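Local coordinates for Serine/threonine-protein kinase Tel1 (Chaetomium thermophilum, PDB 6SKY) that probably phosphorylates serine and threonine followed by glutamine in target proteins, using ATP, to activate checkpoint signalling after DNA damage, at residues N2741-T2746 with T2772-V2776. Sequence-based numbering, arbitrary orientation.
Sequences NYTRTT and TGEVV
Tyr2742 on helix 2732-2755 meets Glu2774 backbone to backbone, their CA atoms 4.4 Å apart, where the turn at 2772-2774 leads into strand 2775-2777. The side chain of Asn2741 reaches across to the turn. Asn2741 ND2 donates to Thr2772 O at 2.9 Å. The bond is nearly straight (170°) and lies in the planes of both the amide and the carbonyl. Gly2773 has a positive phi, and a side chain there would collide with the carbonyl O of Thr2772 and would face the helix.

Tyr2742 has CG anti to its backbone N (chi1 169°), which turns the ring along the helix flank to Val2775. Val2775 CG1 approaches Tyr2742 CD2 obliquely at 3.6 Å. Gly2773 O sits at the ring edge, in plane. Thr2746 OG1 lies over the centre of one ring face while donating to Tyr2742 O. Beyond the contact, the ring packs edge-to-face with Phe2725, and its OH is hydrogen-bonded with Ile2804 O.

Thr2745 OG1 donates to Asn2741 O at 2.7 Å. With chi1 at 49°, the same oxygen also faces the strand, and Val2775 N donates a weak 3.5 Å bond to Thr2745 OG1. Thr2745 CG2 rests on Glu2774 CB, also at 3.5 Å. A valine in place of Thr2745 would probably leave Val2775 N without this acceptor and Asn2741 O with one donor fewer.

Strand 2775-2777 is one of the two outer strands of a three-stranded antiparallel sheet in the PI3/PI4-kinase family region, and Val2776 pairs through its backbone with Leu2767. The contact therefore sets this sheet edge on the helix; the side chain of Val2775 is about 12 Å from the bound nucleotide analogue. One well-aligned amide bond ties the turn to the helix; beyond it, one weak bond and apolar packing hold the strand.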
loop_
_atom_site.group_PDB
_atom_site.type_symbol
_atom_site.label_atom_id
_atom_site.label_comp_id
_atom_site.label_asym_id
_atom_site.label_seq_id
_atom_site.Cartn_x
_atom_site.Cartn_y
_atom_site.Cartn_z
ATOM N N ASN A 2741 25.509 9.579 -16.043
ATOM C CA ASN A 2741 26.020 8.213 -16.104
ATOM C C ASN A 2741 26.875 7.884 -14.897
ATOM O O ASN A 2741 26.766 6.796 -14.324
ATOM C CB ASN A 2741 26.839 8.004 -17.368
ATOM C CG ASN A 2741 25.996 7.818 -18.583
ATOM O OD1 ASN A 2741 24.786 7.678 -18.495
ATOM N ND2 ASN A 2741 26.633 7.798 -19.736
ATOM N N TYR A 2742 27.762 8.798 -14.520
ATOM C CA TYR A 2742 28.585 8.600 -13.334
ATOM C C TYR A 2742 27.731 8.378 -12.093
ATOM O O TYR A 2742 27.946 7.420 -11.344
ATOM C CB TYR A 2742 29.503 9.801 -13.158
ATOM C CG TYR A 2742 30.230 9.873 -11.849
ATOM C CD1 TYR A 2742 29.738 10.626 -10.812
ATOM C CD2 TYR A 2742 31.417 9.213 -11.659
ATOM C CE1 TYR A 2742 30.379 10.699 -9.636
ATOM C CE2 TYR A 2742 32.066 9.288 -10.481
ATOM C CZ TYR A 2742 31.543 10.037 -9.473
ATOM O OH TYR A 2742 32.191 10.122 -8.276
ATOM N N THR A 2743 26.756 9.256 -11.859
ATOM C CA THR A 2743 25.945 9.140 -10.652
ATOM C C THR A 2743 25.144 7.845 -10.632
ATOM O O THR A 2743 25.046 7.184 -9.594
ATOM C CB THR A 2743 25.014 10.338 -10.529
ATOM O OG1 THR A 2743 25.748 11.538 -10.760
ATOM C CG2 THR A 2743 24.443 10.406 -9.163
ATOM N N ARG A 2744 24.587 7.447 -11.771
ATOM C CA ARG A 2744 23.776 6.238 -11.809
ATOM C C ARG A 2744 24.604 4.980 -11.608
ATOM O O ARG A 2744 24.191 4.076 -10.876
ATOM C CB ARG A 2744 23.033 6.152 -13.128
ATOM C CG ARG A 2744 21.815 6.993 -13.206
ATOM C CD ARG A 2744 21.276 6.933 -14.586
ATOM N NE ARG A 2744 20.055 7.702 -14.731
ATOM C CZ ARG A 2744 19.428 7.861 -15.884
ATOM N NH1 ARG A 2744 18.318 8.565 -15.944
ATOM N NH2 ARG A 2744 19.918 7.312 -16.979
ATOM N N THR A 2745 25.752 4.871 -12.273
ATOM C CA THR A 2745 26.567 3.680 -12.080
ATOM C C THR A 2745 27.141 3.615 -10.675
ATOM O O THR A 2745 27.255 2.521 -10.112
ATOM C CB THR A 2745 27.673 3.621 -13.119
ATOM O OG1 THR A 2745 28.341 4.874 -13.172
ATOM C CG2 THR A 2745 27.094 3.344 -14.457
ATOM N N THR A 2746 27.459 4.761 -10.073
ATOM C CA THR A 2746 27.901 4.758 -8.685
ATOM C C THR A 2746 26.798 4.292 -7.751
ATOM O O THR A 2746 27.051 3.518 -6.830
ATOM C CB THR A 2746 28.385 6.147 -8.302
ATOM O OG1 THR A 2746 29.370 6.563 -9.242
ATOM C CG2 THR A 2746 29.005 6.138 -6.951
ATOM N N THR A 2772 32.355 7.502 -21.558
ATOM C CA THR A 2772 30.958 7.422 -21.185
ATOM C C THR A 2772 30.666 7.977 -19.805
ATOM O O THR A 2772 29.494 8.146 -19.465
ATOM C CB THR A 2772 30.475 5.970 -21.243
ATOM O OG1 THR A 2772 31.402 5.140 -20.550
ATOM C CG2 THR A 2772 30.399 5.512 -22.654
ATOM N N GLY A 2773 31.680 8.261 -19.005
ATOM C CA GLY A 2773 31.486 8.860 -17.714
ATOM C C GLY A 2773 31.231 7.898 -16.580
ATOM O O GLY A 2773 31.215 8.327 -15.431
ATOM N N GLU A 2774 31.055 6.619 -16.852
ATOM C CA GLU A 2774 30.690 5.685 -15.805
ATOM C C GLU A 2774 31.913 5.085 -15.132
ATOM O O GLU A 2774 33.023 5.135 -15.651
ATOM C CB GLU A 2774 29.808 4.586 -16.361
ATOM C CG GLU A 2774 30.163 4.130 -17.709
ATOM C CD GLU A 2774 28.953 3.649 -18.448
ATOM O OE1 GLU A 2774 27.835 3.954 -17.992
ATOM O OE2 GLU A 2774 29.106 2.968 -19.479
ATOM N N VAL A 2775 31.688 4.522 -13.950
ATOM C CA VAL A 2775 32.735 3.920 -13.139
ATOM C C VAL A 2775 32.729 2.418 -13.347
ATOM O O VAL A 2775 31.692 1.805 -13.605
ATOM C CB VAL A 2775 32.565 4.269 -11.648
ATOM C CG1 VAL A 2775 32.391 5.734 -11.488
ATOM C CG2 VAL A 2775 31.385 3.556 -11.068
ATOM N N VAL A 2776 33.908 1.821 -13.253
ATOM C CA VAL A 2776 34.090 0.383 -13.353
ATOM C C VAL A 2776 34.769 -0.077 -12.079
ATOM O O VAL A 2776 35.775 0.499 -11.667
ATOM C CB VAL A 2776 34.920 -0.008 -14.589
ATOM C CG1 VAL A 2776 34.793 -1.483 -14.879
ATOM C CG2 VAL A 2776 34.505 0.806 -15.788
#